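Local atomic coordinates of alternansucrase (Leuconostoc mesenteroides, PDB entry 6HVG), a protein that belongs to glycoside hydrolase family 70, whose calcium-bearing beta/alpha-barrel region is flanked here by repeats of the choline-binding, cell-wall-binding type. Residues G526-W529 against G533-A536; P559-G564 against D570-E575; A622-D627 against G663-Y668; D629-A634 against N674-M679. All coordinates share one frame; numbering follows the deposited sequence.

Contact 1 (G526-W529 against G533-A536); sequences GLQW and GFLA
Q528 and G533 bring their CA atoms to 4.7 Å, the closest backbone approach between a tight turn, in which W529 N bonds to G526 O at 2.8 Å, and the chain just entering a strand. F534 holds its CG beside its own backbone N (chi1 -54°), and the end of the ring comes back near L527 and Q528. There Q528 CG sits 3.9 Å from F534 CE2, approaching the ring at a slant, and L527 O comes obliquely to F534 CZ at 4.0 Å. The amide plane of Q528 is tilted 24° from the phenyl plane, yet it is the aliphatic part of the glutamine that touches. Its extended chain carries OE1 past G533 CA, 3.9 Å away, to a hydrogen bond from R1174 NH1, while NE2 is tied to D525 O. With both ends of the amide bonded, the rotation of this buried group is fixed. The backbone angles of G533 would jam a CB against the preceding carbonyl O, which calls for glycine. F534 also meets the ring of F576, and L527 packs on S574 and N625. Strand 534-537 runs antiparallel between strands 1248-1252 and 1166-1175, with helix 528-531 just before it.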
loop_
_atom_site.group_PDB
_atom_site.type_symbol
_atom_site.label_atom_id
_atom_site.label_comp_id
_atom_site.label_asym_id
_atom_site.label_seq_id
_atom_site.Cartn_x
_atom_site.Cartn_y
_atom_site.Cartn_z
ATOM N N GLY A 526 -0.827 0.301 5.876
ATOM C CA GLY A 526 -1.653 -0.845 5.525
ATOM C C GLY A 526 -2.119 -0.730 4.088
ATOM O O GLY A 526 -1.429 -0.110 3.247
ATOM N N LEU A 527 -3.306 -1.272 3.807
ATOM C CA LEU A 527 -3.837 -1.250 2.446
ATOM C C LEU A 527 -4.119 0.152 1.940
ATOM O O LEU A 527 -4.341 0.363 0.742
ATOM C CB LEU A 527 -5.098 -2.068 2.362
ATOM C CG LEU A 527 -4.966 -3.566 2.672
ATOM C CD1 LEU A 527 -6.341 -4.192 2.481
ATOM C CD2 LEU A 527 -3.941 -4.267 1.801
ATOM N N GLN A 528 -4.069 1.125 2.843
ATOM C CA GLN A 528 -4.147 2.519 2.452
ATOM C C GLN A 528 -2.996 2.886 1.539
ATOM O O GLN A 528 -3.083 3.832 0.754
ATOM C CB GLN A 528 -4.154 3.414 3.674
ATOM C CG GLN A 528 -5.388 3.247 4.543
ATOM C CD GLN A 528 -5.413 4.185 5.713
ATOM O OE1 GLN A 528 -6.340 4.941 5.891
ATOM N NE2 GLN A 528 -4.375 4.170 6.486
ATOM N N TRP A 529 -1.926 2.114 1.630
ATOM C CA TRP A 529 -0.763 2.263 0.769
ATOM C C TRP A 529 -1.109 2.341 -0.716
ATOM O O TRP A 529 -0.400 2.998 -1.471
ATOM C CB TRP A 529 0.190 1.082 1.009
ATOM C CG TRP A 529 1.369 1.031 0.123
ATOM C CD1 TRP A 529 1.536 0.242 -0.985
ATOM C CD2 TRP A 529 2.574 1.778 0.271
ATOM N NE1 TRP A 529 2.780 0.469 -1.547
ATOM C CE2 TRP A 529 3.437 1.406 -0.795
ATOM C CE3 TRP A 529 3.003 2.739 1.186
ATOM C CZ2 TRP A 529 4.711 1.967 -0.962
ATOM C CZ3 TRP A 529 4.270 3.304 1.017
ATOM C CH2 TRP A 529 5.108 2.917 -0.051
ATOM N N GLY A 533 -6.142 6.236 1.177
ATOM C CA GLY A 533 -7.085 6.248 2.309
ATOM C C GLY A 533 -8.526 5.986 1.913
ATOM O O GLY A 533 -8.888 6.133 0.761
ATOM N N PHE A 534 -9.353 5.616 2.879
ATOM C CA PHE A 534 -10.728 5.227 2.601
ATOM C C PHE A 534 -11.765 6.029 3.363
ATOM O O PHE A 534 -11.508 6.486 4.487
ATOM C CB PHE A 534 -10.950 3.774 2.987
ATOM C CG PHE A 534 -9.984 2.828 2.373
ATOM C CD1 PHE A 534 -10.048 2.520 1.026
ATOM C CD2 PHE A 534 -9.026 2.232 3.142
ATOM C CE1 PHE A 534 -9.151 1.651 0.455
ATOM C CE2 PHE A 534 -8.137 1.343 2.580
ATOM C CZ PHE A 534 -8.208 1.049 1.237
ATOM N N LEU A 535 -12.954 6.101 2.759
ATOM C CA LEU A 535 -14.144 6.671 3.353
ATOM C C LEU A 535 -15.217 5.598 3.461
ATOM O O LEU A 535 -15.505 4.927 2.489
ATOM C CB LEU A 535 -14.693 7.772 2.472
ATOM C CG LEU A 535 -13.799 8.992 2.274
ATOM C CD1 LEU A 535 -14.456 9.967 1.301
ATOM C CD2 LEU A 535 -13.537 9.649 3.604
ATOM N N ALA A 536 -15.796 5.421 4.649
ATOM C CA ALA A 536 -16.903 4.494 4.810
ATOM C C ALA A 536 -18.216 5.272 4.728
ATOM O O ALA A 536 -18.396 6.256 5.432
ATOM C CB ALA A 536 -16.805 3.771 6.130
#

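Contact 2 (P559-G564 against D570-E575); sequences PINIDG and DGKGSE. With CA (calcium ion), chain C.
The flat group here is the carboxamide of N561, and one of its faces is turned to the opposite segment: K572 CA stands over that face, 3.8 Å from N561 ND2, and G571 O lies on the same side, 3.5 Å from N561 CB. At the two ends of the amide the partners are polar. ND2 donates to G556 O and D567 OD1, and OD1 accepts from K566 N, so the group is held against rotation. The bond from CA to CB of N561 points at 570-575, and CG anti to the backbone N (chi1 -171°) sets ND2 beside K572. K572 brings its CG to 3.9 Å from N561 ND2 and then runs on, extended, to bond R1178 O through NZ. I560 CG1 approaches G571 O at 3.9 Å, and that carbonyl takes its hydrogen bond from Q558 NE2. From N561 the chain reverses in a type I turn closed by G564 N to N561 O. At the far end of 570-575, E575 bends at chi2 (60°) and grips the calcium twice, through its O at 2.2 Å and its OE2 at 2.1 Å. The two segments meet by van der Waals contact with no hydrogen bond between them; the polar work is done by neighbouring residues, and the carboxylates of E575, D581 and D1159 probably offset the charge of the ion.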
loop_
_atom_site.group_PDB
_atom_site.type_symbol
_atom_site.label_atom_id
_atom_site.label_comp_id
_atom_site.label_asym_id
_atom_site.label_seq_id
_atom_site.Cartn_x
_atom_site.Cartn_y
_atom_site.Cartn_z
ATOM N N PRO A 559 -13.526 -14.721 6.577
ATOM C CA PRO A 559 -13.841 -16.048 7.131
ATOM C C PRO A 559 -13.747 -16.125 8.662
ATOM O O PRO A 559 -14.712 -16.532 9.313
ATOM C CB PRO A 559 -12.835 -16.953 6.438
ATOM C CG PRO A 559 -12.627 -16.284 5.109
ATOM C CD PRO A 559 -12.720 -14.824 5.349
ATOM N N ILE A 560 -12.634 -15.672 9.228
ATOM C CA ILE A 560 -12.439 -15.765 10.669
ATOM C C ILE A 560 -13.329 -14.785 11.436
ATOM O O ILE A 560 -13.419 -14.870 12.644
ATOM C CB ILE A 560 -10.960 -15.587 11.099
ATOM C CG1 ILE A 560 -10.437 -14.169 10.798
ATOM C CG2 ILE A 560 -10.071 -16.629 10.432
ATOM C CD1 ILE A 560 -9.089 -13.870 11.420
ATOM N N ASN A 561 -13.978 -13.853 10.750
ATOM C CA ASN A 561 -14.881 -12.911 11.412
ATOM C C ASN A 561 -16.223 -12.864 10.754
ATOM O O ASN A 561 -16.860 -11.811 10.717
ATOM C CB ASN A 561 -14.292 -11.492 11.412
ATOM C CG ASN A 561 -15.097 -10.533 12.266
ATOM O OD1 ASN A 561 -15.532 -10.883 13.347
ATOM N ND2 ASN A 561 -15.305 -9.325 11.774
ATOM N N ILE A 562 -16.657 -13.993 10.216
ATOM C CA ILE A 562 -17.888 -14.013 9.427
ATOM C C ILE A 562 -19.080 -13.561 10.279
ATOM O O ILE A 562 -20.018 -12.950 9.747
ATOM C CB ILE A 562 -18.134 -15.393 8.787
ATOM C CG1 ILE A 562 -19.282 -15.317 7.780
ATOM C CG2 ILE A 562 -18.395 -16.433 9.864
ATOM C CD1 ILE A 562 -19.423 -16.546 6.908
ATOM N N ASP A 563 -19.030 -13.804 11.592
ATOM C CA ASP A 563 -20.141 -13.429 12.494
ATOM C C ASP A 563 -19.920 -12.126 13.296
ATOM O O ASP A 563 -20.660 -11.835 14.225
ATOM C CB ASP A 563 -20.482 -14.595 13.441
ATOM C CG ASP A 563 -19.370 -14.901 14.449
ATOM O OD1 ASP A 563 -18.311 -14.241 14.433
ATOM O OD2 ASP A 563 -19.568 -15.810 15.278
ATOM N N GLY A 564 -18.918 -11.335 12.921
ATOM C CA GLY A 564 -18.596 -10.094 13.620
ATOM C C GLY A 564 -17.957 -10.258 14.992
ATOM O O GLY A 564 -17.637 -9.259 15.627
ATOM N N ASP A 570 -7.825 -6.976 15.632
ATOM C CA ASP A 570 -7.248 -6.983 14.280
ATOM C C ASP A 570 -7.774 -8.132 13.417
ATOM O O ASP A 570 -7.531 -8.166 12.216
ATOM C CB ASP A 570 -5.718 -6.999 14.338
ATOM C CG ASP A 570 -5.116 -5.597 14.418
ATOM O OD1 ASP A 570 -5.843 -4.595 14.237
ATOM O OD2 ASP A 570 -3.899 -5.497 14.660
ATOM N N GLY A 571 -8.501 -9.066 14.033
ATOM C CA GLY A 571 -9.200 -10.116 13.310
ATOM C C GLY A 571 -10.413 -9.658 12.526
ATOM O O GLY A 571 -11.026 -10.434 11.813
ATOM N N LYS A 572 -10.804 -8.408 12.679
ATOM C CA LYS A 572 -11.804 -7.845 11.791
ATOM C C LYS A 572 -11.157 -7.697 10.441
ATOM O O LYS A 572 -10.011 -7.241 10.338
ATOM C CB LYS A 572 -12.280 -6.471 12.273
ATOM C CG LYS A 572 -13.461 -5.930 11.486
ATOM C CD LYS A 572 -13.724 -4.460 11.802
ATOM C CE LYS A 572 -15.056 -4.014 11.236
ATOM N NZ LYS A 572 -15.232 -2.579 11.468
ATOM N N GLY A 573 -11.899 -8.053 9.406
ATOM C CA GLY A 573 -11.366 -8.038 8.059
ATOM C C GLY A 573 -11.111 -6.650 7.530
ATOM O O GLY A 573 -11.827 -5.706 7.877
ATOM N N SER A 574 -10.096 -6.526 6.682
ATOM C CA SER A 574 -9.818 -5.299 5.977
ATOM C C SER A 574 -10.759 -5.246 4.788
ATOM O O SER A 574 -10.416 -5.718 3.720
ATOM C CB SER A 574 -8.365 -5.297 5.508
ATOM O OG SER A 574 -7.502 -5.679 6.576
ATOM N N GLU A 575 -11.945 -4.679 4.997
ATOM C CA GLU A 575 -13.000 -4.639 4.008
ATOM C C GLU A 575 -12.638 -3.751 2.848
ATOM O O GLU A 575 -13.065 -3.993 1.711
ATOM C CB GLU A 575 -14.287 -4.126 4.654
ATOM C CG GLU A 575 -15.543 -4.143 3.767
ATOM C CD GLU A 575 -15.946 -5.516 3.264
ATOM O OE1 GLU A 575 -16.460 -6.331 4.080
ATOM O OE2 GLU A 575 -15.750 -5.753 2.041
HETATM CA CA CA C . -14.548 -5.056 0.516
HETATM O O HOH W 1 -16.280 -5.729 -0.955
#

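Contact 3 (A622-D627 against G663-Y668); sequences AVDNVD and GKDPQY. With CA (calcium ion), chain C.
D624 and D665 both keep CG beside the backbone N and anti to the carbonyl carbon, chi1 -67° and -79°, and with these torsions the two carboxylates run at each other from opposite directions. Their planes are turned 62° apart. D624 OD1 lies 2.6 Å from D665 OD2, and how the two acids share charge is not settled. The second oxygen, D624 OD2, stands 3.2 Å from D665 OD2, acceptor against acceptor, and takes a hydrogen bond from N662 N, which helps orient the carboxylate. The backbone behind D624 is a short 3-10 turn in which N625 N reaches A622 O at 3.1 Å. Just beyond it N625 O binds the calcium at 2.3 Å, and N625 ND2 bonds to S574 O. D627 then caps the following helix, its OD1 accepting from D629 N. D665 begins helix 665-671. In the parallel barrel, 622-627 follows strand 617-620, while the segment 663-668 comes after the adjacent strand 657-658, so these acids meet where two neighbouring beta-to-alpha loops come together, one of them a calcium-binding loop of the family 70 beta/alpha barrel.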
loop_
_atom_site.group_PDB
_atom_site.type_symbol
_atom_site.label_atom_id
_atom_site.label_comp_id
_atom_site.label_asym_id
_atom_site.label_seq_id
_atom_site.Cartn_x
_atom_site.Cartn_y
_atom_site.Cartn_z
ATOM N N ALA A 622 -9.629 -11.830 -3.610
ATOM C CA ALA A 622 -9.690 -10.952 -2.439
ATOM C C ALA A 622 -10.637 -11.464 -1.373
ATOM O O ALA A 622 -11.496 -10.732 -0.888
ATOM C CB ALA A 622 -10.099 -9.547 -2.873
ATOM N N VAL A 623 -10.477 -12.729 -1.016
ATOM C CA VAL A 623 -11.377 -13.400 -0.082
ATOM C C VAL A 623 -11.485 -12.675 1.260
ATOM O O VAL A 623 -12.573 -12.524 1.807
ATOM C CB VAL A 623 -10.910 -14.854 0.145
ATOM C CG1 VAL A 623 -11.648 -15.532 1.301
ATOM C CG2 VAL A 623 -11.100 -15.665 -1.130
ATOM N N ASP A 624 -10.348 -12.239 1.791
ATOM C CA ASP A 624 -10.311 -11.614 3.097
ATOM C C ASP A 624 -10.826 -10.173 3.112
ATOM O O ASP A 624 -10.997 -9.584 4.178
ATOM C CB ASP A 624 -8.897 -11.707 3.644
ATOM C CG ASP A 624 -8.470 -13.157 3.949
ATOM O OD1 ASP A 624 -9.360 -14.034 4.104
ATOM O OD2 ASP A 624 -7.242 -13.411 4.061
ATOM N N ASN A 625 -11.092 -9.608 1.931
ATOM C CA ASN A 625 -11.558 -8.229 1.808
ATOM C C ASN A 625 -13.061 -8.094 1.491
ATOM O O ASN A 625 -13.512 -6.998 1.139
ATOM C CB ASN A 625 -10.770 -7.545 0.713
ATOM C CG ASN A 625 -9.317 -7.876 0.779
ATOM O OD1 ASN A 625 -8.880 -8.864 0.195
ATOM N ND2 ASN A 625 -8.542 -7.021 1.431
ATOM N N VAL A 626 -13.807 -9.194 1.613
ATOM C CA VAL A 626 -15.232 -9.251 1.332
ATOM C C VAL A 626 -15.971 -10.103 2.376
ATOM O O VAL A 626 -15.356 -10.676 3.272
ATOM C CB VAL A 626 -15.514 -9.841 -0.063
ATOM C CG1 VAL A 626 -14.794 -9.041 -1.140
ATOM C CG2 VAL A 626 -15.156 -11.324 -0.138
ATOM N N ASP A 627 -17.297 -10.135 2.276
ATOM C CA ASP A 627 -18.149 -10.922 3.185
ATOM C C ASP A 627 -18.060 -12.402 2.826
ATOM O O ASP A 627 -18.360 -12.813 1.700
ATOM C CB ASP A 627 -19.609 -10.439 3.125
ATOM C CG ASP A 627 -20.471 -10.995 4.256
ATOM O OD1 ASP A 627 -20.456 -12.214 4.522
ATOM O OD2 ASP A 627 -21.199 -10.209 4.867
ATOM N N GLY A 663 -3.582 -16.780 7.517
ATOM C CA GLY A 663 -2.998 -18.034 7.943
ATOM C C GLY A 663 -3.987 -18.979 8.587
ATOM O O GLY A 663 -3.669 -20.155 8.727
ATOM N N LYS A 664 -5.165 -18.489 8.984
ATOM C CA LYS A 664 -6.206 -19.338 9.544
ATOM C C LYS A 664 -7.342 -19.685 8.545
ATOM O O LYS A 664 -8.301 -20.368 8.920
ATOM C CB LYS A 664 -6.805 -18.678 10.780
ATOM C CG LYS A 664 -5.987 -18.815 12.052
ATOM C CD LYS A 664 -6.611 -18.035 13.222
ATOM C CE LYS A 664 -8.067 -18.458 13.481
ATOM N NZ LYS A 664 -8.726 -17.873 14.689
ATOM N N ASP A 665 -7.232 -19.234 7.296
ATOM C CA ASP A 665 -8.228 -19.533 6.276
ATOM C C ASP A 665 -8.267 -21.032 5.864
ATOM O O ASP A 665 -9.330 -21.596 5.659
ATOM C CB ASP A 665 -7.991 -18.669 5.021
ATOM C CG ASP A 665 -8.509 -17.236 5.157
ATOM O OD1 ASP A 665 -9.163 -16.945 6.170
ATOM O OD2 ASP A 665 -8.271 -16.412 4.224
ATOM N N PRO A 666 -7.108 -21.676 5.721
ATOM C CA PRO A 666 -7.132 -23.098 5.398
ATOM C C PRO A 666 -8.062 -23.918 6.265
ATOM O O PRO A 666 -8.804 -24.721 5.751
ATOM C CB PRO A 666 -5.689 -23.521 5.639
ATOM C CG PRO A 666 -4.920 -22.329 5.218
ATOM C CD PRO A 666 -5.736 -21.153 5.712
ATOM N N GLN A 667 -8.032 -23.694 7.569
ATOM C CA GLN A 667 -8.806 -24.486 8.520
ATOM C C GLN A 667 -10.279 -24.112 8.460
ATOM O O GLN A 667 -11.132 -24.985 8.593
ATOM C CB GLN A 667 -8.278 -24.300 9.949
ATOM C CG GLN A 667 -6.898 -24.900 10.228
ATOM C CD GLN A 667 -5.734 -24.180 9.515
ATOM O OE1 GLN A 667 -5.775 -22.963 9.280
ATOM N NE2 GLN A 667 -4.722 -24.951 9.112
ATOM N N TYR A 668 -10.580 -22.827 8.246
ATOM C CA TYR A 668 -11.954 -22.409 7.973
ATOM C C TYR A 668 -12.501 -23.141 6.749
ATOM O O TYR A 668 -13.546 -23.763 6.817
ATOM C CB TYR A 668 -12.040 -20.902 7.724
ATOM C CG TYR A 668 -13.438 -20.437 7.378
ATOM C CD1 TYR A 668 -13.893 -20.446 6.063
ATOM C CD2 TYR A 668 -14.300 -19.997 8.362
ATOM C CE1 TYR A 668 -15.181 -20.048 5.751
ATOM C CE2 TYR A 668 -15.577 -19.584 8.056
ATOM C CZ TYR A 668 -16.025 -19.605 6.760
ATOM O OH TYR A 668 -17.314 -19.199 6.497
HETATM CA CA CA C . -14.548 -5.056 0.516
HETATM O O HOH W 1 -16.280 -5.729 -0.955
#

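Contact 4 (D629-A634 against N674-M679)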
loop_
_atom_site.group_PDB
_atom_site.type_symbol
_atom_site.label_atom_id
_atom_site.label_comp_id
_atom_site.label_asym_id
_atom_site.label_seq_id
_atom_site.Cartn_x
_atom_site.Cartn_y
_atom_site.Cartn_z
ATOM N N ASP A 629 -19.773 -14.914 3.258
ATOM C CA ASP A 629 -20.966 -15.558 2.704
ATOM C C ASP A 629 -20.817 -15.915 1.235
ATOM O O ASP A 629 -21.392 -16.894 0.777
ATOM C CB ASP A 629 -22.182 -14.642 2.835
ATOM C CG ASP A 629 -22.728 -14.555 4.258
ATOM O OD1 ASP A 629 -22.446 -15.454 5.092
ATOM O OD2 ASP A 629 -23.474 -13.578 4.515
ATOM N N LEU A 630 -20.047 -15.126 0.498
ATOM C CA LEU A 630 -19.862 -15.371 -0.915
ATOM C C LEU A 630 -19.271 -16.738 -1.200
ATOM O O LEU A 630 -19.507 -17.300 -2.271
ATOM C CB LEU A 630 -18.996 -14.280 -1.562
ATOM C CG LEU A 630 -19.582 -12.872 -1.641
ATOM C CD1 LEU A 630 -18.655 -11.967 -2.438
ATOM C CD2 LEU A 630 -20.976 -12.878 -2.250
ATOM N N LEU A 631 -18.482 -17.269 -0.274
ATOM C CA LEU A 631 -17.893 -18.579 -0.472
ATOM C C LEU A 631 -18.974 -19.651 -0.439
ATOM O O LEU A 631 -18.963 -20.584 -1.266
ATOM C CB LEU A 631 -16.823 -18.873 0.586
ATOM C CG LEU A 631 -15.663 -17.891 0.726
ATOM C CD1 LEU A 631 -14.613 -18.438 1.665
ATOM C CD2 LEU A 631 -15.026 -17.581 -0.607
ATOM N N LYS A 632 -19.897 -19.511 0.515
ATOM C CA LYS A 632 -21.031 -20.429 0.667
ATOM C C LYS A 632 -21.981 -20.332 -0.517
ATOM O O LYS A 632 -22.440 -21.357 -1.028
ATOM C CB LYS A 632 -21.796 -20.109 1.942
ATOM C CG LYS A 632 -22.706 -21.215 2.405
ATOM C CD LYS A 632 -23.861 -20.687 3.230
ATOM C CE LYS A 632 -24.582 -21.811 3.971
ATOM N NZ LYS A 632 -25.117 -22.880 3.071
ATOM N N ILE A 633 -22.250 -19.108 -0.966
ATOM C CA ILE A 633 -23.112 -18.886 -2.123
ATOM C C ILE A 633 -22.543 -19.564 -3.357
ATOM O O ILE A 633 -23.254 -20.256 -4.084
ATOM C CB ILE A 633 -23.322 -17.383 -2.397
ATOM C CG1 ILE A 633 -24.138 -16.752 -1.264
ATOM C CG2 ILE A 633 -24.025 -17.151 -3.734
ATOM C CD1 ILE A 633 -23.916 -15.259 -1.125
ATOM N N ALA A 634 -21.260 -19.354 -3.588
ATOM C CA ALA A 634 -20.557 -19.994 -4.695
ATOM C C ALA A 634 -20.537 -21.523 -4.544
ATOM O O ALA A 634 -20.818 -22.249 -5.494
ATOM C CB ALA A 634 -19.135 -19.470 -4.762
ATOM N N ASN A 674 -14.453 -27.466 1.993
ATOM C CA ASN A 674 -13.588 -27.280 0.841
ATOM C C ASN A 674 -14.314 -27.096 -0.501
ATOM O O ASN A 674 -13.989 -27.756 -1.472
ATOM C CB ASN A 674 -12.608 -28.451 0.767
ATOM C CG ASN A 674 -11.677 -28.489 1.957
ATOM O OD1 ASN A 674 -10.817 -27.629 2.122
ATOM N ND2 ASN A 674 -11.823 -29.495 2.775
ATOM N N ALA A 675 -15.296 -26.203 -0.552
ATOM C CA ALA A 675 -16.014 -25.891 -1.807
ATOM C C ALA A 675 -15.106 -25.279 -2.874
ATOM O O ALA A 675 -15.332 -25.449 -4.063
ATOM C CB ALA A 675 -17.192 -24.971 -1.526
ATOM N N GLN A 676 -14.089 -24.552 -2.436
ATOM C CA GLN A 676 -13.008 -24.086 -3.309
ATOM C C GLN A 676 -11.694 -24.411 -2.605
ATOM O O GLN A 676 -11.642 -24.431 -1.373
ATOM C CB GLN A 676 -13.081 -22.575 -3.542
ATOM C CG GLN A 676 -14.398 -22.057 -4.100
ATOM C CD GLN A 676 -15.439 -21.772 -3.023
ATOM O OE1 GLN A 676 -15.100 -21.581 -1.854
ATOM N NE2 GLN A 676 -16.721 -21.834 -3.401
ATOM N N LEU A 677 -10.640 -24.660 -3.373
ATOM C CA LEU A 677 -9.353 -25.010 -2.790
ATOM C C LEU A 677 -8.673 -23.820 -2.130
ATOM O O LEU A 677 -8.523 -22.775 -2.745
ATOM C CB LEU A 677 -8.414 -25.590 -3.846
ATOM C CG LEU A 677 -8.844 -26.903 -4.485
ATOM C CD1 LEU A 677 -7.838 -27.236 -5.576
ATOM C CD2 LEU A 677 -8.951 -28.020 -3.461
ATOM N N THR A 678 -8.254 -23.992 -0.878
ATOM C CA THR A 678 -7.387 -23.000 -0.233
ATOM C C THR A 678 -6.008 -22.977 -0.872
ATOM O O THR A 678 -5.534 -23.990 -1.370
ATOM C CB THR A 678 -7.190 -23.270 1.271
ATOM O OG1 THR A 678 -6.371 -22.239 1.831
ATOM C CG2 THR A 678 -6.508 -24.626 1.510
ATOM N N MET A 679 -5.355 -21.823 -0.821
ATOM C CA MET A 679 -3.932 -21.763 -1.114
ATOM C C MET A 679 -3.189 -22.332 0.076
ATOM O O MET A 679 -3.742 -22.456 1.179
ATOM C CB MET A 679 -3.471 -20.333 -1.369
ATOM C CG MET A 679 -2.999 -19.580 -0.123
ATOM S SD MET A 679 -2.798 -17.811 -0.286
ATOM C CE MET A 679 -2.118 -17.566 -1.890
HETATM O O HOH W 2 -17.470 -23.167 -5.896
#
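Q676 reaches across to L631 and A634, joining the approach to strand 678-679 of the parallel beta/alpha barrel to helix 629-642 on its outside. From CA the bond to CB already points at the helix, and CG lies beside the backbone N. The chain then bends at chi2 (86°), turning the amide onto the side of the helix between L631 and A634. CD comes to 4.1 Å from L631 O. OE1 rests against the aliphatic part of L631, 4.0 Å from its CB and 4.2 Å from its CD2. NE2 makes the hydrogen bond: it donates weakly to L631 O at 3.3 Å, fairly straight at 158°, and lies against the methyl of A634, with A634 CB 3.6 Å away. The leucine and the glutamine share a neighbour, since both side chains also touch L658 on strand 657-658. A634 backs onto L597 of helix 587-601, so this turn of 629-642 is packed between another helix and the sheet. Further along, T678 pairs through its backbone with Y746 of the next barrel strand. Water 2 accepts from Q676 NE2 at 2.9 Å and returns a weak bond to A634 O at 3.5 Å.

Overall arrangement
The calcium ties contacts 2 and 3 together, their centres 9 Å apart: E575 and N625 share the ion and water 1, with D581 and D1159 completing the shell. The two also meet where Y668 packs on 559-564, its CE2 3.4 Å from P559 O. Contact 1 reaches the site through the turn before helix 528-531, L527 CD1 lying 3.8 Å from S574 CB and 3.7 Å from N625 ND2. Contact 4 lies farther along, where helix 629-642 packs by the barrel strands, centred 9 Å from contact 3; P666 CG touches T678 OG1 at 3.7 Å, and these two contacts interleave along the chain. Contacts 1 and 4 do not touch, their nearest atoms about 14 Å apart.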